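Local coordinates for protein Rik1-associated factor 1 (Schizosaccharomyces pombe, PDB 4O9D) that is part of the Clr4 methyltransferase complex, which ubiquitylates and methylates histone H3 to establish heterochromatin, and is represented by its WD-repeat beta-propeller, at residues 103-108 with 142-147; 294-297 with 301-304; 351-356 with 361-366. One frame throughout, in Å; residues are numbered along the deposited sequence.

Contact 1 (103-108 with 142-147)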
ATOM      1  N   PHE A 103      15.701  -6.760   8.323  1.00 28.33           N
ATOM      2  CA  PHE A 103      15.928  -5.951   7.131  1.00 27.19           C
ATOM      3  C   PHE A 103      14.690  -5.197   6.683  1.00 26.82           C
ATOM      4  O   PHE A 103      13.567  -5.591   7.001  1.00 24.70           O
ATOM      5  CB  PHE A 103      16.426  -6.853   5.986  1.00 24.54           C
ATOM      6  CG  PHE A 103      17.720  -7.579   6.317  1.00 30.45           C
ATOM      7  CD1 PHE A 103      18.934  -6.898   6.306  1.00 29.37           C
ATOM      8  CD2 PHE A 103      17.713  -8.927   6.657  1.00 31.68           C
ATOM      9  CE1 PHE A 103      20.128  -7.557   6.629  1.00 33.23           C
ATOM     10  CE2 PHE A 103      18.901  -9.589   6.982  1.00 31.81           C
ATOM     11  CZ  PHE A 103      20.103  -8.905   6.963  1.00 29.83           C
ATOM     12  N   LEU A 104      14.924  -4.107   5.956  1.00 24.54           N
ATOM     13  CA  LEU A 104      13.864  -3.344   5.307  1.00 28.47           C
ATOM     14  C   LEU A 104      14.052  -3.406   3.782  1.00 25.81           C
ATOM     15  O   LEU A 104      15.139  -3.134   3.283  1.00 22.05           O
ATOM     16  CB  LEU A 104      13.904  -1.887   5.770  1.00 26.21           C
ATOM     17  CG  LEU A 104      12.915  -0.923   5.100  1.00 29.37           C
ATOM     18  CD1 LEU A 104      11.461  -1.251   5.482  1.00 25.05           C
ATOM     19  CD2 LEU A 104      13.242   0.565   5.422  1.00 29.54           C
ATOM     20  N   TYR A 105      12.987  -3.749   3.053  1.00 24.35           N
ATOM     21  CA  TYR A 105      13.014  -3.764   1.592  1.00 21.84           C
ATOM     22  C   TYR A 105      12.306  -2.520   1.017  1.00 28.31           C
ATOM     23  O   TYR A 105      11.166  -2.210   1.409  1.00 24.98           O
ATOM     24  CB  TYR A 105      12.312  -5.036   1.084  1.00 22.55           C
ATOM     25  CG  TYR A 105      12.822  -6.334   1.677  1.00 23.08           C
ATOM     26  CD1 TYR A 105      14.156  -6.703   1.539  1.00 28.64           C
ATOM     27  CD2 TYR A 105      11.969  -7.209   2.338  1.00 20.84           C
ATOM     28  CE1 TYR A 105      14.629  -7.897   2.061  1.00 32.14           C
ATOM     29  CE2 TYR A 105      12.425  -8.412   2.869  1.00 23.88           C
ATOM     30  CZ  TYR A 105      13.765  -8.761   2.720  1.00 34.70           C
ATOM     31  OH  TYR A 105      14.255  -9.964   3.230  1.00 26.61           O
ATOM     32  N   THR A 106      12.960  -1.801   0.103  1.00 20.51           N
ATOM     33  CA  THR A 106      12.327  -0.623  -0.512  1.00 23.24           C
ATOM     34  C   THR A 106      12.364  -0.638  -2.035  1.00 23.94           C
ATOM     35  O   THR A 106      13.270  -1.243  -2.659  1.00 25.58           O
ATOM     36  CB  THR A 106      12.959   0.727  -0.068  1.00 24.62           C
ATOM     37  OG1 THR A 106      14.342   0.751  -0.431  1.00 26.52           O
ATOM     38  CG2 THR A 106      12.806   0.969   1.431  1.00 23.72           C
ATOM     39  N   GLY A 107      11.373   0.027  -2.628  1.00 21.96           N
ATOM     40  CA  GLY A 107      11.269   0.170  -4.069  1.00 23.21           C
ATOM     41  C   GLY A 107      11.108   1.645  -4.427  1.00 24.91           C
ATOM     42  O   GLY A 107      10.543   2.410  -3.672  1.00 26.93           O
ATOM     43  N   ALA A 108      11.604   2.057  -5.580  1.00 26.53           N
ATOM     44  CA  ALA A 108      11.502   3.459  -5.938  1.00 27.24           C
ATOM     45  C   ALA A 108      11.512   3.700  -7.446  1.00 26.71           C
ATOM     46  O   ALA A 108      11.687   2.782  -8.265  1.00 23.87           O
ATOM     47  CB  ALA A 108      12.649   4.267  -5.267  1.00 24.74           C
ATOM     48  N   ASP A 142       9.421 -14.925   3.593  1.00 25.62           N
ATOM     49  CA  ASP A 142      10.267 -13.775   3.261  1.00 25.96           C
ATOM     50  C   ASP A 142      10.713 -13.693   1.782  1.00 27.41           C
ATOM     51  O   ASP A 142      11.691 -13.008   1.479  1.00 29.98           O
ATOM     52  CB  ASP A 142      11.512 -13.711   4.182  1.00 28.10           C
ATOM     53  CG  ASP A 142      12.042 -12.267   4.358  1.00 35.18           C
ATOM     54  OD1 ASP A 142      11.215 -11.387   4.703  1.00 36.85           O
ATOM     55  OD2 ASP A 142      13.264 -11.998   4.150  1.00 32.23           O
ATOM     56  N   LEU A 143      10.011 -14.372   0.875  1.00 25.40           N
ATOM     57  CA  LEU A 143      10.233 -14.192  -0.561  1.00 25.16           C
ATOM     58  C   LEU A 143       9.638 -12.848  -0.953  1.00 25.24           C
ATOM     59  O   LEU A 143       8.501 -12.523  -0.571  1.00 25.18           O
ATOM     60  CB  LEU A 143       9.569 -15.314  -1.363  1.00 26.70           C
ATOM     61  CG  LEU A 143       9.901 -15.459  -2.854  1.00 32.76           C
ATOM     62  CD1 LEU A 143      11.422 -15.742  -3.108  1.00 26.79           C
ATOM     63  CD2 LEU A 143       9.021 -16.569  -3.466  1.00 29.29           C
ATOM     64  N   LEU A 144      10.395 -12.059  -1.704  1.00 20.97           N
ATOM     65  CA  LEU A 144       9.949 -10.708  -2.052  1.00 25.69           C
ATOM     66  C   LEU A 144       9.431 -10.617  -3.505  1.00 25.86           C
ATOM     67  O   LEU A 144      10.162 -10.943  -4.446  1.00 26.54           O
ATOM     68  CB  LEU A 144      11.089  -9.725  -1.820  1.00 21.81           C
ATOM     69  CG  LEU A 144      10.794  -8.250  -2.102  1.00 25.65           C
ATOM     70  CD1 LEU A 144       9.853  -7.711  -1.084  1.00 23.43           C
ATOM     71  CD2 LEU A 144      12.095  -7.435  -2.123  1.00 27.99           C
ATOM     72  N   ALA A 145       8.172 -10.214  -3.689  1.00 22.37           N
ATOM     73  CA  ALA A 145       7.648 -10.040  -5.040  1.00 20.74           C
ATOM     74  C   ALA A 145       7.708  -8.578  -5.421  1.00 23.37           C
ATOM     75  O   ALA A 145       7.456  -7.683  -4.599  1.00 25.82           O
ATOM     76  CB  ALA A 145       6.225 -10.609  -5.174  1.00 21.79           C
ATOM     77  N   VAL A 146       8.073  -8.331  -6.669  1.00 20.18           N
ATOM     78  CA  VAL A 146       8.309  -6.995  -7.138  1.00 18.14           C
ATOM     79  C   VAL A 146       7.449  -6.739  -8.370  1.00 22.56           C
ATOM     80  O   VAL A 146       7.477  -7.539  -9.299  1.00 25.38           O
ATOM     81  CB  VAL A 146       9.766  -6.846  -7.508  1.00 21.26           C
ATOM     82  CG1 VAL A 146      10.070  -5.421  -7.874  1.00 19.75           C
ATOM     83  CG2 VAL A 146      10.626  -7.307  -6.320  1.00 23.64           C
ATOM     84  N   ALA A 147       6.692  -5.634  -8.388  1.00 20.02           N
ATOM     85  CA  ALA A 147       5.937  -5.273  -9.585  1.00 20.02           C
ATOM     86  C   ALA A 147       6.568  -4.050 -10.242  1.00 22.01           C
ATOM     87  O   ALA A 147       6.703  -2.991  -9.630  1.00 24.58           O
ATOM     88  CB  ALA A 147       4.439  -5.040  -9.262  1.00 20.20           C
TER
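Tyr-105 reaches from one blade of the WD-repeat beta-propeller to the next, meeting Asp-142 with its hydroxyl and Leu-144 with its ring. The backbones are too far apart to pair: the closest CA atoms, those of Tyr-105 and Leu-144, lie 8.4 Å from each other, so side chains alone join strand 103-108 to segment 142-147. The carboxylate lies at the edge of the phenol ring and crosses it obliquely, the two planes 38° apart, with Asp-142 OD1 in the plane of the ring, 3.7 Å from Tyr-105 CE2. Leu-144 runs past the tyrosine in the opposite direction. Its CG stands anti to the backbone N (chi1 -179°), and with chi2 at 70° both methyls lie against the tyrosine, CD2 at 4.0 Å from Tyr-105 CB and CD1 at 4.1 Å from Tyr-105 CD2. Asp-142 OD1 also accepts the backbone N of Lys-99, and the tyrosine hydroxyl has another partner in Thr-158. A phenylalanine here would probably leave Asp-142 OD2 and Thr-158 OG1 without the hydroxyl that links them. Tyr-105 OH donates to Asp-142 OD2 at 2.4 Å, a very short hydrogen bond, its exact length doubtful.

Contact 2 (294-297 with 301-304)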
ATOM      1  N   THR A 294     -15.884  -2.530  -0.171  1.00 23.44           N
ATOM      2  CA  THR A 294     -15.860  -1.067  -0.246  1.00 18.61           C
ATOM      3  C   THR A 294     -15.067  -0.598  -1.450  1.00 19.32           C
ATOM      4  O   THR A 294     -14.196  -1.299  -1.935  1.00 19.94           O
ATOM      5  CB  THR A 294     -15.210  -0.448   1.022  1.00 21.53           C
ATOM      6  OG1 THR A 294     -13.780  -0.644   0.993  1.00 20.88           O
ATOM      7  CG2 THR A 294     -15.789  -1.071   2.268  1.00 24.93           C
ATOM      8  N   SER A 295     -15.357   0.617  -1.900  1.00 24.22           N
ATOM      9  CA  SER A 295     -14.640   1.238  -3.010  1.00 23.07           C
ATOM     10  C   SER A 295     -14.477   2.737  -2.716  1.00 25.61           C
ATOM     11  O   SER A 295     -15.475   3.483  -2.691  1.00 19.65           O
ATOM     12  CB  SER A 295     -15.444   1.062  -4.303  1.00 23.48           C
ATOM     13  OG  SER A 295     -14.860   1.801  -5.360  1.00 24.49           O
ATOM     14  N   SER A 296     -13.247   3.175  -2.462  1.00 24.05           N
ATOM     15  CA  SER A 296     -13.008   4.576  -2.111  1.00 18.50           C
ATOM     16  C   SER A 296     -12.349   5.276  -3.280  1.00 25.03           C
ATOM     17  O   SER A 296     -11.354   4.789  -3.852  1.00 23.05           O
ATOM     18  CB  SER A 296     -12.122   4.729  -0.865  1.00 23.58           C
ATOM     19  OG  SER A 296     -12.551   3.936   0.226  1.00 20.49           O
ATOM     20  N   GLY A 297     -12.863   6.443  -3.640  1.00 26.04           N
ATOM     21  CA  GLY A 297     -12.390   7.051  -4.871  1.00 25.74           C
ATOM     22  C   GLY A 297     -11.869   8.453  -4.768  1.00 28.84           C
ATOM     23  O   GLY A 297     -11.829   9.054  -3.682  1.00 28.13           O
ATOM     24  N   GLN A 301     -15.400   9.858  -1.668  1.00 27.34           N
ATOM     25  CA  GLN A 301     -16.411   9.103  -0.924  1.00 23.88           C
ATOM     26  C   GLN A 301     -16.174   7.619  -1.142  1.00 26.32           C
ATOM     27  O   GLN A 301     -15.447   7.252  -2.056  1.00 24.16           O
ATOM     28  CB  GLN A 301     -17.828   9.502  -1.357  1.00 27.64           C
ATOM     29  CG  GLN A 301     -18.125   9.243  -2.820  1.00 29.08           C
ATOM     30  CD  GLN A 301     -19.367   9.998  -3.288  1.00 36.85           C
ATOM     31  OE1 GLN A 301     -19.919  10.829  -2.549  1.00 41.03           O
ATOM     32  NE2 GLN A 301     -19.802   9.729  -4.521  1.00 29.78           N
ATOM     33  N   THR A 302     -16.758   6.785  -0.280  1.00 22.88           N
ATOM     34  CA  THR A 302     -16.566   5.332  -0.328  1.00 21.66           C
ATOM     35  C   THR A 302     -17.920   4.662  -0.496  1.00 25.09           C
ATOM     36  O   THR A 302     -18.827   4.864   0.343  1.00 25.83           O
ATOM     37  CB  THR A 302     -15.959   4.816   0.993  1.00 20.94           C
ATOM     38  OG1 THR A 302     -14.650   5.370   1.190  1.00 20.24           O
ATOM     39  CG2 THR A 302     -15.902   3.293   1.014  1.00 20.65           C
ATOM     40  N   PHE A 303     -18.082   3.898  -1.572  1.00 21.37           N
ATOM     41  CA  PHE A 303     -19.274   3.059  -1.728  1.00 27.42           C
ATOM     42  C   PHE A 303     -19.078   1.759  -0.942  1.00 25.06           C
ATOM     43  O   PHE A 303     -17.981   1.225  -0.916  1.00 26.53           O
ATOM     44  CB  PHE A 303     -19.564   2.767  -3.215  1.00 28.24           C
ATOM     45  CG  PHE A 303     -20.188   3.932  -3.955  1.00 28.00           C
ATOM     46  CD1 PHE A 303     -19.415   4.971  -4.413  1.00 28.51           C
ATOM     47  CD2 PHE A 303     -21.562   3.985  -4.168  1.00 39.91           C
ATOM     48  CE1 PHE A 303     -19.969   6.031  -5.085  1.00 31.28           C
ATOM     49  CE2 PHE A 303     -22.127   5.052  -4.830  1.00 39.50           C
ATOM     50  CZ  PHE A 303     -21.321   6.077  -5.296  1.00 42.28           C
ATOM     51  N   VAL A 304     -20.136   1.274  -0.296  1.00 24.97           N
ATOM     52  CA  VAL A 304     -20.096   0.017   0.452  1.00 23.76           C
ATOM     53  C   VAL A 304     -21.211  -0.918   0.007  1.00 26.70           C
ATOM     54  O   VAL A 304     -22.330  -0.459  -0.201  1.00 27.71           O
ATOM     55  CB  VAL A 304     -20.271   0.246   1.929  1.00 21.83           C
ATOM     56  CG1 VAL A 304     -20.122  -1.094   2.680  1.00 25.79           C
ATOM     57  CG2 VAL A 304     -19.233   1.283   2.427  1.00 21.73           C
TER
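Ser-295 and Phe-303 form a hydrogen-bonded antiparallel pair with two matched backbone bonds, Ser-295 N to Phe-303 O and Phe-303 N to Ser-295 O, each 2.9 Å. The first donor lies in the carbonyl plane, whereas the second is tilted from it. Gly-297 N adds a third, longer backbone bond, 3.1 Å to Gln-301 O. Weaker CA-H...O contacts run from Thr-294 to Phe-303 O and from Thr-302 to Ser-295 O.

The strand directions differ by 162°, as expected of a beta hairpin; this one joins the two middle strands of a four-stranded propeller blade, within WD repeat 2.

Among side chains, the polar link is between hydroxyls: Ser-296 OG lies 2.7 Å from Thr-302 OG1, and either could donate. Both oxygens stand anti to their own carbonyl carbons (chi1 -49° and -64°), which turns them together across this non-hydrogen-bonded pair. The hydroxyls of Thr-294 and Ser-295 find partners elsewhere, in Thr-285 and Gln-278.

Apolar contact is made on the same face as the hydroxyl link. Thr-302 CG2 comes within 3.8 Å of Thr-294 CB, while the side chains of Thr-294 and Val-304 lie side by side, pointing the same way, with CG2 to CG2 4.2 Å.

Contact 3 (351-356 with 361-366)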
ATOM      1  N   PHE A 351     -14.512   0.842  10.409  1.00 24.65           N
ATOM      2  CA  PHE A 351     -13.864   1.192   9.150  1.00 24.47           C
ATOM      3  C   PHE A 351     -13.369   2.632   9.289  1.00 25.31           C
ATOM      4  O   PHE A 351     -14.023   3.471   9.924  1.00 24.68           O
ATOM      5  CB  PHE A 351     -14.873   1.047   7.999  1.00 24.31           C
ATOM      6  CG  PHE A 351     -14.302   1.318   6.615  1.00 24.45           C
ATOM      7  CD1 PHE A 351     -13.226   0.579   6.123  1.00 20.65           C
ATOM      8  CD2 PHE A 351     -14.889   2.268   5.789  1.00 21.25           C
ATOM      9  CE1 PHE A 351     -12.726   0.826   4.853  1.00 19.93           C
ATOM     10  CE2 PHE A 351     -14.418   2.505   4.501  1.00 24.45           C
ATOM     11  CZ  PHE A 351     -13.320   1.777   4.029  1.00 22.13           C
ATOM     12  N   VAL A 352     -12.197   2.900   8.735  1.00 21.83           N
ATOM     13  CA  VAL A 352     -11.573   4.195   8.848  1.00 22.39           C
ATOM     14  C   VAL A 352     -11.075   4.721   7.501  1.00 24.35           C
ATOM     15  O   VAL A 352     -10.273   4.067   6.802  1.00 22.97           O
ATOM     16  CB  VAL A 352     -10.368   4.150   9.831  1.00 22.87           C
ATOM     17  CG1 VAL A 352      -9.780   5.531   9.999  1.00 20.67           C
ATOM     18  CG2 VAL A 352     -10.794   3.569  11.165  1.00 21.62           C
ATOM     19  N   THR A 353     -11.492   5.937   7.170  1.00 19.30           N
ATOM     20  CA  THR A 353     -11.162   6.523   5.893  1.00 20.79           C
ATOM     21  C   THR A 353     -10.625   7.940   6.062  1.00 22.69           C
ATOM     22  O   THR A 353     -11.005   8.660   6.987  1.00 23.44           O
ATOM     23  CB  THR A 353     -12.380   6.509   4.922  1.00 22.93           C
ATOM     24  OG1 THR A 353     -13.425   7.363   5.406  1.00 24.01           O
ATOM     25  CG2 THR A 353     -12.923   5.110   4.764  1.00 20.70           C
ATOM     26  N   GLY A 354      -9.707   8.322   5.186  1.00 21.50           N
ATOM     27  CA  GLY A 354      -9.117   9.649   5.240  1.00 26.81           C
ATOM     28  C   GLY A 354      -9.130  10.290   3.878  1.00 24.16           C
ATOM     29  O   GLY A 354      -8.705   9.678   2.878  1.00 23.13           O
ATOM     30  N   GLY A 355      -9.600  11.534   3.822  1.00 25.14           N
ATOM     31  CA  GLY A 355      -9.811  12.173   2.540  1.00 21.95           C
ATOM     32  C   GLY A 355      -9.125  13.516   2.379  1.00 24.50           C
ATOM     33  O   GLY A 355      -8.271  13.923   3.177  1.00 24.27           O
ATOM     34  N   SER A 356      -9.496  14.209   1.318  1.00 22.06           N
ATOM     35  CA  SER A 356      -8.822  15.454   0.980  1.00 28.68           C
ATOM     36  C   SER A 356      -9.383  16.639   1.749  1.00 30.43           C
ATOM     37  O   SER A 356      -8.884  17.757   1.589  1.00 29.12           O
ATOM     38  CB  SER A 356      -8.862  15.712  -0.532  1.00 28.28           C
ATOM     39  OG  SER A 356     -10.182  15.947  -0.993  1.00 34.97           O
ATOM     40  N   LYS A 361     -12.195   9.866   9.223  1.00 21.11           N
ATOM     41  CA  LYS A 361     -13.548   9.588   9.692  1.00 24.11           C
ATOM     42  C   LYS A 361     -13.660   8.124  10.098  1.00 27.25           C
ATOM     43  O   LYS A 361     -13.026   7.250   9.469  1.00 21.39           O
ATOM     44  CB  LYS A 361     -14.563   9.953   8.602  1.00 25.54           C
ATOM     45  CG  LYS A 361     -14.704  11.481   8.413  1.00 22.05           C
ATOM     46  CD  LYS A 361     -15.660  11.849   7.298  1.00 18.93           C
ATOM     47  CE  LYS A 361     -15.899  13.375   7.288  1.00 25.50           C
ATOM     48  NZ  LYS A 361     -16.573  13.804   8.562  1.00 24.93           N
ATOM     49  N   VAL A 362     -14.428   7.869  11.163  1.00 19.48           N
ATOM     50  CA  VAL A 362     -14.609   6.513  11.693  1.00 20.65           C
ATOM     51  C   VAL A 362     -16.067   6.096  11.416  1.00 24.89           C
ATOM     52  O   VAL A 362     -16.986   6.885  11.674  1.00 23.55           O
ATOM     53  CB  VAL A 362     -14.301   6.414  13.216  1.00 21.49           C
ATOM     54  CG1 VAL A 362     -14.479   4.983  13.728  1.00 19.86           C
ATOM     55  CG2 VAL A 362     -12.877   6.927  13.542  1.00 25.42           C
ATOM     56  N   TRP A 363     -16.255   4.881  10.880  1.00 21.38           N
ATOM     57  CA  TRP A 363     -17.567   4.390  10.464  1.00 23.46           C
ATOM     58  C   TRP A 363     -17.884   3.003  11.031  1.00 24.42           C
ATOM     59  O   TRP A 363     -16.993   2.150  11.116  1.00 24.15           O
ATOM     60  CB  TRP A 363     -17.648   4.294   8.934  1.00 21.91           C
ATOM     61  CG  TRP A 363     -17.064   5.458   8.157  1.00 23.68           C
ATOM     62  CD1 TRP A 363     -15.771   5.610   7.758  1.00 21.52           C
ATOM     63  CD2 TRP A 363     -17.780   6.604   7.654  1.00 22.56           C
ATOM     64  NE1 TRP A 363     -15.627   6.789   7.037  1.00 24.54           N
ATOM     65  CE2 TRP A 363     -16.845   7.414   6.965  1.00 22.50           C
ATOM     66  CE3 TRP A 363     -19.128   7.019   7.722  1.00 22.09           C
ATOM     67  CZ2 TRP A 363     -17.201   8.615   6.343  1.00 24.55           C
ATOM     68  CZ3 TRP A 363     -19.484   8.225   7.109  1.00 20.40           C
ATOM     69  CH2 TRP A 363     -18.522   9.008   6.428  1.00 23.81           C
ATOM     70  N   ASP A 364     -19.148   2.770  11.412  1.00 22.98           N
ATOM     71  CA  ASP A 364     -19.624   1.410  11.735  1.00 22.75           C
ATOM     72  C   ASP A 364     -20.763   1.025  10.786  1.00 28.55           C
ATOM     73  O   ASP A 364     -21.870   1.550  10.883  1.00 27.27           O
ATOM     74  CB  ASP A 364     -20.107   1.286  13.170  1.00 27.82           C
ATOM     75  CG  ASP A 364     -20.304  -0.162  13.587  1.00 34.07           C
ATOM     76  OD1 ASP A 364     -20.666  -0.998  12.723  1.00 36.01           O
ATOM     77  OD2 ASP A 364     -20.065  -0.478  14.769  1.00 33.08           O
ATOM     78  N   LEU A 365     -20.473   0.114   9.865  1.00 32.26           N
ATOM     79  CA  LEU A 365     -21.406  -0.206   8.769  1.00 29.52           C
ATOM     80  C   LEU A 365     -22.622  -0.990   9.255  1.00 33.59           C
ATOM     81  O   LEU A 365     -23.588  -1.218   8.512  1.00 32.85           O
ATOM     82  CB  LEU A 365     -20.663  -0.971   7.668  1.00 32.38           C
ATOM     83  CG  LEU A 365     -19.928  -0.056   6.687  1.00 31.90           C
ATOM     84  CD1 LEU A 365     -20.952   0.744   5.849  1.00 32.02           C
ATOM     85  CD2 LEU A 365     -18.973   0.889   7.391  1.00 27.32           C
ATOM     86  N   ARG A 366     -22.593  -1.376  10.515  1.00 31.60           N
ATOM     87  CA  ARG A 366     -23.705  -2.112  11.091  1.00 36.19           C
ATOM     88  C   ARG A 366     -24.756  -1.144  11.700  1.00 40.57           C
ATOM     89  O   ARG A 366     -25.809  -1.571  12.179  1.00 39.27           O
ATOM     90  CB  ARG A 366     -23.164  -3.095  12.129  1.00 38.22           C
ATOM     91  CG  ARG A 366     -22.018  -3.982  11.596  1.00 42.09           C
ATOM     92  CD  ARG A 366     -21.329  -4.766  12.710  1.00 34.85           C
ATOM     93  NE  ARG A 366     -20.472  -3.923  13.550  1.00 36.79           N
ATOM     94  CZ  ARG A 366     -19.990  -4.290  14.740  1.00 40.62           C
ATOM     95  NH1 ARG A 366     -20.280  -5.484  15.248  1.00 44.20           N
ATOM     96  NH2 ARG A 366     -19.224  -3.469  15.435  1.00 37.57           N
TER
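Trp-363 hands its indole N-H to the hydroxyl of Thr-353, a diagonal side-chain bond laid over an otherwise regular antiparallel pairing. Trp-363 NE1 donates to Thr-353 OG1 at 2.8 Å with an N-H...O angle of 159°. The oxygen sits at the edge of the indole, only 14° out of the ring plane, and the two side chains cross at about a right angle. Thr-353 OG1 lies between its backbone N and carbonyl carbon (chi1 66°), the position that presents it to the indole; the same oxygen also bonds His-319 NE2, so two groups grip it. This tryptophan-threonine-histidine linkage is the familiar polar network of WD40 blades, in which it usually extends to an aspartate.

The backbones pair from Phe-351 to Thr-353. Phe-351 and Trp-363 exchange two bonds, of which Phe-351 N to Trp-363 O is nearly straight, and Thr-353 and Lys-361 exchange two more. Between them, Val-352 and Val-362 make a non-hydrogen-bonded pair on the face turned from Trp-363. Phe-351 slants against the indole, CD2 lying 4.0 Å from Trp-363 CD1, and its CB is touched by Leu-365 CD2 at 4.1 Å.

Next to Trp-363, Asp-364 OD1 accepts the backbone N of Arg-366, an Asx turn, and a side-on salt bridge reinforces it, with Arg-366 NE 3.0 Å from Asp-364 OD1 and NH2 bonded to OD2.

The hairpin fills the middle of its blade in WD repeat 3. Strand 341-344 adjoins 351-354 on one side, strand 371-377 flanks 359-363 on the other, and the face bearing Phe-351 and Thr-353, together with the loop residue Leu-365, packs on strands 292-297 and 301-306.

How the contacts relate
All three contacts belong to one propeller, but contact 1 stands apart from the others. It bridges two blades through side chains, whereas contacts 2 and 3 are backbone-paired hairpins within single blades that follow one another in the chain. Contacts 2 and 3 have centres 10 Å apart and touch directly: Thr-302 CG2 is 3.9 Å from Phe-351 CE2, and Val-304 CG1 is 3.8 Å from Leu-365 CD1. Their shared interface is thus itself a blade-to-blade junction, mainly apolar where contact 1 adds a tyrosine-aspartate hydrogen bond to its leucine packing. Contact 1 lies across the chain's centre from both, its centre 29 Å from that of contact 2 and 30 Å from that of contact 3.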